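Local coordinates for protein P43 (Trichuris muris, PDB 6QIX) that is the major secreted protein of the whipworm, tethers to matrix and inhibits the function of the host cytokine interleukin-13, at residues P39-Y43 / H55-T59; L58-M62 / I124-L128. Numbering follows the deposited sequence.

Interaction 1: residues P39-Y43 / H55-T59; sequences PQHMY and HRNLT. With NAG (2-acetamido-2-deoxy-beta-D-glucopyranose), chain C; ACT (acetate ion), chain D.
Residues 39-43 form the first turn of helix 39-49 (Tyr43 N to Pro39 O, 2.7 Å), and the loop 55-59 runs past it, Gln40 CA 5.3 Å from Leu58 CA. Gln40, chi1 t and chi2 p, turns its amide onto the loop backbone: Leu58 N donates to Gln40 OE1 at 2.5 Å, and Gln40 NE2 to Arg56 O at 3.1 Å. Tyr43 (chi1 t) accepts at OH from Arg56 N, 3.1 Å, and sets CB 3.8 Å from CD1 of Leu58 (m, t). An acetate, probably from the crystallisation liquor, accepts at O from Tyr43 OH (2.9 Å) and from NE of Arg56 (m, t, t; 2.8 Å), and at OXT from Arg56 NH2 (3.1 Å); Arg56 NH1 donates to the carbonyls of Tyr361 and Lys363. Asn57 carries N-linked NAG (ND2 to C1, 1.5 Å) in a sequon ending at Thr59, whose N donates to Asn57 OD1 at 2.9 Å, an Asx turn. Gln40 and Tyr43 thus pair with three backbone atoms of an irregular loop.

Interaction 2: residues L58-M62 / I124-L128; sequences LTGVM and INEKL. With NAG (2-acetamido-2-deoxy-beta-D-glucopyranose), chain C.
Met62 reaches over the start of 124-128, its CE 3.5 Å from Ile124 O, 3.6 Å from Ile124 CG1 and 3.7 Å from Asn125 CA. Its chi1 is p, chi2 t and chi3 about 34°, between wells, in the conformer described (two were modelled); SD lies 3.8 Å from Leu128 CD1. The nearest CA pairs are Met62 with Ile124 at 7.1 Å and Val61 with Lys127 at 8.2 Å, so side chains bridge the gap.

Segment 58-62 is irregular. Val61 N bonds to Leu58 O at 3.0 Å, closing a type II beta turn, with Thr59 at phi/psi -57/132 and Gly60 at 89/-11; at Gly60 a CB would be jammed against the preceding carbonyl oxygen, which calls for glycine. In the opposing segment, Lys127 N bonds to Ile124 O at 3.2 Å and Leu128 N to Asn125 O at 3.0 Å, leading into the short helix 126-129.

Val61 (chi1 t) places CG1 3.8 Å from CD2 of Leu128 (m, t) and 3.6 Å from CE of the extended Lys127, whose aliphatic part serves as an apolar surface. Leu58 CD2 adds a looser contact with Leu128 CD2 at 4.3 Å. Tyr361 touches both Val61 and Lys127.

With no hydrogen bond between the segments and 343 Å² buried, the loop and the short helix are joined through apolar and van der Waals contact.

Overall arrangement
Interactions 1 and 2 use overlapping segments, 55-59 and 58-62, of the loop between helix 39-49 and strand 79-85; they share Leu58 and Thr59, and their centres lie 9 Å apart. Leu58 lies between Tyr43 (Leu58 CD1 to Tyr43 CB, 3.8 Å) and Leu128, whose CD1 and CD2 are each 4.3 Å from the like-named methyl of Leu58, linking helix 39-49 to helix 126-129. A direct contact, Pro39 CG to Met62 O at 3.6 Å, also joins the two. Polar bonds dominate interaction 1, apolar contacts interaction 2. The NAG on Asn57 borders both, its C6 lying 3.5 Å from Thr59 O; it is an attached glycan rather than a ligand in a pocket. Near the C-terminal end of the modelled chain, Tyr361 meets Arg56, Val61 and Lys127.

Interaction 1: residues P39-Y43 / H55-T59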
ATOM      1  N   PRO A  39       7.701  -3.494 -12.684  1.00 32.65           N
ATOM      2  CA  PRO A  39       6.658  -2.458 -12.499  1.00 32.25           C
ATOM      3  C   PRO A  39       6.778  -1.297 -13.474  1.00 30.79           C
ATOM      4  O   PRO A  39       5.780  -0.854 -14.062  1.00 29.52           O
ATOM      5  CB  PRO A  39       6.882  -1.994 -11.045  1.00 33.21           C
ATOM      6  CG  PRO A  39       7.470  -3.243 -10.384  1.00 33.28           C
ATOM      7  CD  PRO A  39       8.358  -3.865 -11.416  1.00 32.02           C
ATOM      8  N   GLN A  40       7.991  -0.786 -13.664  1.00 32.37           N
ATOM      9  CA  GLN A  40       8.164   0.327 -14.599  1.00 32.02           C
ATOM     10  C   GLN A  40       7.658  -0.040 -15.992  1.00 33.56           C
ATOM     11  O   GLN A  40       6.985   0.759 -16.654  1.00 33.01           O
ATOM     12  CB  GLN A  40       9.633   0.757 -14.659  1.00 33.78           C
ATOM     13  CG  GLN A  40       9.869   1.951 -15.598  1.00 33.48           C
ATOM     14  CD  GLN A  40       9.180   3.223 -15.112  1.00 33.36           C
ATOM     15  OE1 GLN A  40       8.981   3.409 -13.913  1.00 36.58           O
ATOM     16  NE2 GLN A  40       8.828   4.105 -16.040  1.00 32.05           N
ATOM     17  N   HIS A  41       7.968  -1.248 -16.454  1.00 34.91           N
ATOM     18  CA  HIS A  41       7.516  -1.667 -17.777  1.00 35.18           C
ATOM     19  C   HIS A  41       6.000  -1.799 -17.837  1.00 33.03           C
ATOM     20  O   HIS A  41       5.371  -1.360 -18.807  1.00 35.28           O
ATOM     21  CB  HIS A  41       8.150  -2.993 -18.146  1.00 36.86           C
ATOM     22  CG  HIS A  41       7.715  -3.515 -19.471  1.00 42.09           C
ATOM     23  ND1 HIS A  41       6.954  -4.656 -19.609  1.00 47.07           N
ATOM     24  CD2 HIS A  41       7.929  -3.047 -20.721  1.00 45.72           C
ATOM     25  CE1 HIS A  41       6.748  -4.887 -20.896  1.00 49.19           C
ATOM     26  NE2 HIS A  41       7.316  -3.915 -21.589  1.00 48.83           N
ATOM     27  N   MET A  42       5.396  -2.409 -16.817  1.00 29.29           N
ATOM     28  CA  MET A  42       3.942  -2.543 -16.808  1.00 27.06           C
ATOM     29  C   MET A  42       3.273  -1.174 -16.724  1.00 29.44           C
ATOM     30  O   MET A  42       2.291  -0.912 -17.427  1.00 30.89           O
ATOM     31  CB  MET A  42       3.498  -3.453 -15.651  1.00 26.23           C
ATOM     32  CG  MET A  42       1.988  -3.595 -15.511  1.00 25.97           C
ATOM     33  SD  MET A  42       1.512  -4.648 -14.116  1.00 29.21           S
ATOM     34  CE  MET A  42       2.035  -6.232 -14.797  1.00 28.68           C
ATOM     35  N   TYR A  43       3.789  -0.285 -15.870  1.00 30.81           N
ATOM     36  CA  TYR A  43       3.257   1.076 -15.814  1.00 30.62           C
ATOM     37  C   TYR A  43       3.379   1.772 -17.172  1.00 31.88           C
ATOM     38  O   TYR A  43       2.455   2.478 -17.610  1.00 32.67           O
ATOM     39  CB  TYR A  43       3.994   1.860 -14.725  1.00 30.83           C
ATOM     40  CG  TYR A  43       3.908   3.352 -14.907  1.00 31.25           C
ATOM     41  CD1 TYR A  43       2.726   4.017 -14.675  1.00 30.90           C
ATOM     42  CD2 TYR A  43       5.007   4.097 -15.318  1.00 32.64           C
ATOM     43  CE1 TYR A  43       2.636   5.416 -14.840  1.00 34.21           C
ATOM     44  CE2 TYR A  43       4.925   5.455 -15.502  1.00 35.74           C
ATOM     45  CZ  TYR A  43       3.741   6.111 -15.264  1.00 36.84           C
ATOM     46  OH  TYR A  43       3.669   7.461 -15.421  1.00 40.80           O
ATOM     47  N   HIS A  55       5.498   9.273 -17.515  1.00 63.06           N
ATOM     48  CA  HIS A  55       6.357  10.298 -16.934  1.00 67.38           C
ATOM     49  C   HIS A  55       6.930   9.921 -15.577  1.00 55.14           C
ATOM     50  O   HIS A  55       7.950  10.488 -15.176  1.00 51.83           O
ATOM     51  CB  HIS A  55       5.580  11.611 -16.802  1.00 83.76           C
ATOM     52  CG  HIS A  55       5.264  12.260 -18.116  1.00 98.83           C
ATOM     53  ND1 HIS A  55       6.235  12.595 -19.037  1.00104.80           N
ATOM     54  CD2 HIS A  55       4.083  12.639 -18.661  1.00104.69           C
ATOM     55  CE1 HIS A  55       5.667  13.150 -20.092  1.00107.48           C
ATOM     56  NE2 HIS A  55       4.362  13.190 -19.889  1.00107.55           N
ATOM     57  N   ARG A  56       6.309   8.996 -14.860  1.00 48.62           N
ATOM     58  CA  ARG A  56       6.837   8.580 -13.570  1.00 43.24           C
ATOM     59  C   ARG A  56       8.012   7.638 -13.762  1.00 40.68           C
ATOM     60  O   ARG A  56       8.048   6.844 -14.710  1.00 41.03           O
ATOM     61  CB  ARG A  56       5.757   7.881 -12.741  1.00 39.02           C
ATOM     62  CG  ARG A  56       4.525   8.714 -12.508  1.00 36.83           C
ATOM     63  CD  ARG A  56       3.398   7.932 -11.805  1.00 35.24           C
ATOM     64  NE  ARG A  56       2.165   8.711 -11.840  1.00 35.72           N
ATOM     65  CZ  ARG A  56       1.943   9.790 -11.092  1.00 36.96           C
ATOM     66  NH1 ARG A  56       2.855  10.186 -10.218  1.00 38.05           N
ATOM     67  NH2 ARG A  56       0.801  10.464 -11.206  1.00 36.88           N
ATOM     68  N   ASN A  57       8.964   7.705 -12.831  1.00 37.61           N
ATOM     69  CA  ASN A  57      10.035   6.712 -12.750  1.00 38.05           C
ATOM     70  C   ASN A  57       9.793   5.857 -11.510  1.00 35.21           C
ATOM     71  O   ASN A  57      10.058   6.296 -10.395  1.00 36.03           O
ATOM     72  CB  ASN A  57      11.407   7.374 -12.699  1.00 41.91           C
ATOM     73  CG  ASN A  57      12.523   6.381 -12.423  1.00 46.88           C
ATOM     74  OD1 ASN A  57      12.293   5.173 -12.418  1.00 44.61           O
ATOM     75  ND2 ASN A  57      13.750   6.888 -12.188  1.00 53.18           N
ATOM     76  N   LEU A  58       9.299   4.627 -11.705  1.00 32.26           N
ATOM     77  CA  LEU A  58       9.014   3.746 -10.579  1.00 33.60           C
ATOM     78  C   LEU A  58      10.155   2.787 -10.283  1.00 37.68           C
ATOM     79  O   LEU A  58      10.039   1.976  -9.359  1.00 39.09           O
ATOM     80  CB  LEU A  58       7.740   2.925 -10.828  1.00 32.09           C
ATOM     81  CG  LEU A  58       6.461   3.680 -11.150  1.00 30.38           C
ATOM     82  CD1 LEU A  58       5.266   2.705 -11.296  1.00 30.71           C
ATOM     83  CD2 LEU A  58       6.175   4.712 -10.058  1.00 27.53           C
ATOM     84  N   THR A  59      11.237   2.841 -11.045  1.00 40.49           N
ATOM     85  CA  THR A  59      12.354   1.949 -10.786  1.00 45.16           C
ATOM     86  C   THR A  59      12.845   2.136  -9.362  1.00 46.63           C
ATOM     87  O   THR A  59      13.066   3.260  -8.916  1.00 47.56           O
ATOM     88  CB  THR A  59      13.482   2.216 -11.777  1.00 47.63           C
ATOM     89  OG1 THR A  59      12.975   2.078 -13.110  1.00 49.09           O
ATOM     90  CG2 THR A  59      14.618   1.228 -11.562  1.00 46.89           C
TER
HETATM   91  C1  NAG C 401      14.897   6.024 -11.916  1.00 59.08           C
HETATM   92  C2  NAG C 401      16.169   6.580 -12.553  1.00 62.23           C
HETATM   93  C3  NAG C 401      17.347   5.644 -12.285  1.00 63.75           C
HETATM   94  C4  NAG C 401      17.505   5.403 -10.789  1.00 65.36           C
HETATM   95  C5  NAG C 401      16.197   4.888 -10.193  1.00 65.01           C
HETATM   96  C6  NAG C 401      16.257   4.740  -8.684  1.00 65.84           C
HETATM   97  C7  NAG C 401      15.765   7.998 -14.516  1.00 65.39           C
HETATM   98  C8  NAG C 401      15.603   8.038 -16.005  1.00 64.66           C
HETATM   99  N2  NAG C 401      15.990   6.790 -13.981  1.00 63.68           N
HETATM  100  O3  NAG C 401      18.546   6.210 -12.801  1.00 62.71           O
HETATM  101  O4  NAG C 401      18.540   4.452 -10.555  1.00 67.05           O
HETATM  102  O5  NAG C 401      15.123   5.798 -10.491  1.00 62.88           O
HETATM  103  O6  NAG C 401      15.891   5.931  -7.993  1.00 65.83           O
HETATM  104  O7  NAG C 401      15.692   9.015 -13.824  1.00 67.06           O
HETATM  105  C   ACT D 402      -0.198   8.355 -14.248  1.00 40.38           C
HETATM  106  O   ACT D 402       1.033   8.272 -14.407  1.00 38.43           O
HETATM  107  OXT ACT D 402      -0.835   8.923 -13.324  1.00 42.97           O
HETATM  108  CH3 ACT D 402      -1.027   7.605 -15.312  1.00 44.12           C

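Interaction 2: residues L58-M62 / I124-L128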
ATOM      1  N   LEU A  58       9.299   4.627 -11.705  1.00 32.26           N
ATOM      2  CA  LEU A  58       9.014   3.746 -10.579  1.00 33.60           C
ATOM      3  C   LEU A  58      10.155   2.787 -10.283  1.00 37.68           C
ATOM      4  O   LEU A  58      10.039   1.976  -9.359  1.00 39.09           O
ATOM      5  CB  LEU A  58       7.740   2.925 -10.828  1.00 32.09           C
ATOM      6  CG  LEU A  58       6.461   3.680 -11.150  1.00 30.38           C
ATOM      7  CD1 LEU A  58       5.266   2.705 -11.296  1.00 30.71           C
ATOM      8  CD2 LEU A  58       6.175   4.712 -10.058  1.00 27.53           C
ATOM      9  N   THR A  59      11.237   2.841 -11.045  1.00 40.49           N
ATOM     10  CA  THR A  59      12.354   1.949 -10.786  1.00 45.16           C
ATOM     11  C   THR A  59      12.845   2.136  -9.362  1.00 46.63           C
ATOM     12  O   THR A  59      13.066   3.260  -8.916  1.00 47.56           O
ATOM     13  CB  THR A  59      13.482   2.216 -11.777  1.00 47.63           C
ATOM     14  OG1 THR A  59      12.975   2.078 -13.110  1.00 49.09           O
ATOM     15  CG2 THR A  59      14.618   1.228 -11.562  1.00 46.89           C
ATOM     16  N   GLY A  60      13.028   1.028  -8.649  1.00 48.44           N
ATOM     17  CA  GLY A  60      13.530   1.081  -7.291  1.00 49.55           C
ATOM     18  C   GLY A  60      12.467   1.215  -6.226  1.00 51.19           C
ATOM     19  O   GLY A  60      12.776   1.052  -5.035  1.00 52.33           O
ATOM     20  N   VAL A  61      11.223   1.483  -6.615  1.00 51.66           N
ATOM     21  CA  VAL A  61      10.166   1.667  -5.636  1.00 50.37           C
ATOM     22  C   VAL A  61       9.623   0.331  -5.154  1.00 48.36           C
ATOM     23  O   VAL A  61       9.351   0.162  -3.965  1.00 46.46           O
ATOM     24  CB  VAL A  61       9.050   2.541  -6.235  1.00 48.63           C
ATOM     25  CG1 VAL A  61       7.908   2.697  -5.246  1.00 48.51           C
ATOM     26  CG2 VAL A  61       9.599   3.884  -6.662  1.00 47.28           C
ATOM     27  N   MET A  62       9.420  -0.628  -6.049  0.62 48.69           N
ATOM     28  CA  MET A  62       8.897  -1.922  -5.633  0.62 49.24           C
ATOM     29  C   MET A  62       9.466  -3.006  -6.542  0.62 48.14           C
ATOM     30  O   MET A  62       8.743  -3.838  -7.091  0.62 48.79           O
ATOM     31  CB  MET A  62       7.366  -1.925  -5.629  0.62 52.06           C
ATOM     32  CG  MET A  62       6.713  -1.188  -6.775  0.62 53.88           C
ATOM     33  SD  MET A  62       5.045  -1.802  -7.121  0.62 57.94           S
ATOM     34  CE  MET A  62       4.490  -2.239  -5.474  0.62 59.80           C
ATOM     35  N   ILE A 124       2.476  -4.923  -1.109  1.00 19.59           N
ATOM     36  CA  ILE A 124       3.498  -3.909  -1.418  1.00 21.16           C
ATOM     37  C   ILE A 124       2.902  -2.738  -2.210  1.00 20.25           C
ATOM     38  O   ILE A 124       3.429  -1.605  -2.168  1.00 21.57           O
ATOM     39  CB  ILE A 124       4.705  -4.522  -2.161  1.00 29.98           C
ATOM     40  CG1 ILE A 124       4.263  -5.223  -3.441  1.00 30.17           C
ATOM     41  CG2 ILE A 124       5.438  -5.451  -1.238  1.00 37.52           C
ATOM     42  CD1 ILE A 124       5.374  -5.999  -4.096  1.00 35.56           C
ATOM     43  N   ASN A 125       1.812  -2.969  -2.934  1.00 21.31           N
ATOM     44  CA  ASN A 125       1.271  -1.895  -3.760  1.00 22.98           C
ATOM     45  C   ASN A 125       0.745  -0.728  -2.936  1.00 20.55           C
ATOM     46  O   ASN A 125       0.535   0.349  -3.502  1.00 21.30           O
ATOM     47  CB  ASN A 125       0.198  -2.430  -4.706  1.00 25.99           C
ATOM     48  CG  ASN A 125      -1.063  -2.934  -4.003  1.00 29.96           C
ATOM     49  OD1 ASN A 125      -1.141  -3.064  -2.769  1.00 29.62           O
ATOM     50  ND2 ASN A 125      -2.066  -3.263  -4.819  1.00 33.34           N
ATOM     51  N   GLU A 126       0.561  -0.908  -1.625  1.00 18.72           N
ATOM     52  CA  GLU A 126       0.081   0.190  -0.794  1.00 21.43           C
ATOM     53  C   GLU A 126       1.028   1.389  -0.854  1.00 19.80           C
ATOM     54  O   GLU A 126       0.601   2.535  -0.652  1.00 19.94           O
ATOM     55  CB  GLU A 126      -0.097  -0.272   0.657  1.00 23.04           C
ATOM     56  CG  GLU A 126      -1.237  -1.250   0.896  1.00 24.24           C
ATOM     57  CD  GLU A 126      -2.657  -0.662   0.730  1.00 29.36           C
ATOM     58  OE1 GLU A 126      -2.855   0.572   0.883  1.00 27.61           O
ATOM     59  OE2 GLU A 126      -3.588  -1.489   0.454  1.00 32.91           O
ATOM     60  N   LYS A 127       2.318   1.141  -1.092  1.00 22.27           N
ATOM     61  CA  LYS A 127       3.285   2.235  -1.192  1.00 25.16           C
ATOM     62  C   LYS A 127       2.907   3.205  -2.300  1.00 20.93           C
ATOM     63  O   LYS A 127       3.053   4.441  -2.153  1.00 20.10           O
ATOM     64  CB  LYS A 127       4.661   1.641  -1.464  1.00 32.20           C
ATOM     65  CG  LYS A 127       5.804   2.620  -1.643  1.00 42.29           C
ATOM     66  CD  LYS A 127       7.157   1.927  -1.383  1.00 50.85           C
ATOM     67  CE  LYS A 127       8.371   2.833  -1.631  1.00 54.59           C
ATOM     68  NZ  LYS A 127       9.381   2.753  -0.514  1.00 55.84           N
ATOM     69  N   LEU A 128       2.415   2.657  -3.424  1.00 18.12           N
ATOM     70  CA  LEU A 128       2.008   3.477  -4.559  1.00 19.66           C
ATOM     71  C   LEU A 128       0.603   4.041  -4.378  1.00 16.40           C
ATOM     72  O   LEU A 128       0.360   5.193  -4.734  1.00 17.97           O
ATOM     73  CB  LEU A 128       2.082   2.676  -5.851  1.00 21.24           C
ATOM     74  CG  LEU A 128       3.485   2.293  -6.294  1.00 24.85           C
ATOM     75  CD1 LEU A 128       3.457   1.565  -7.615  1.00 30.06           C
ATOM     76  CD2 LEU A 128       4.365   3.501  -6.403  1.00 28.04           C
TER
HETATM   77  C1  NAG C 401      14.897   6.024 -11.916  1.00 59.08           C
HETATM   78  C2  NAG C 401      16.169   6.580 -12.553  1.00 62.23           C
HETATM   79  C3  NAG C 401      17.347   5.644 -12.285  1.00 63.75           C
HETATM   80  C4  NAG C 401      17.505   5.403 -10.789  1.00 65.36           C
HETATM   81  C5  NAG C 401      16.197   4.888 -10.193  1.00 65.01           C
HETATM   82  C6  NAG C 401      16.257   4.740  -8.684  1.00 65.84           C
HETATM   83  C7  NAG C 401      15.765   7.998 -14.516  1.00 65.39           C
HETATM   84  C8  NAG C 401      15.603   8.038 -16.005  1.00 64.66           C
HETATM   85  N2  NAG C 401      15.990   6.790 -13.981  1.00 63.68           N
HETATM   86  O3  NAG C 401      18.546   6.210 -12.801  1.00 62.71           O
HETATM   87  O4  NAG C 401      18.540   4.452 -10.555  1.00 67.05           O
HETATM   88  O5  NAG C 401      15.123   5.798 -10.491  1.00 62.88           O
HETATM   89  O6  NAG C 401      15.891   5.931  -7.993  1.00 65.83           O
HETATM   90  O7  NAG C 401      15.692   9.015 -13.824  1.00 67.06           O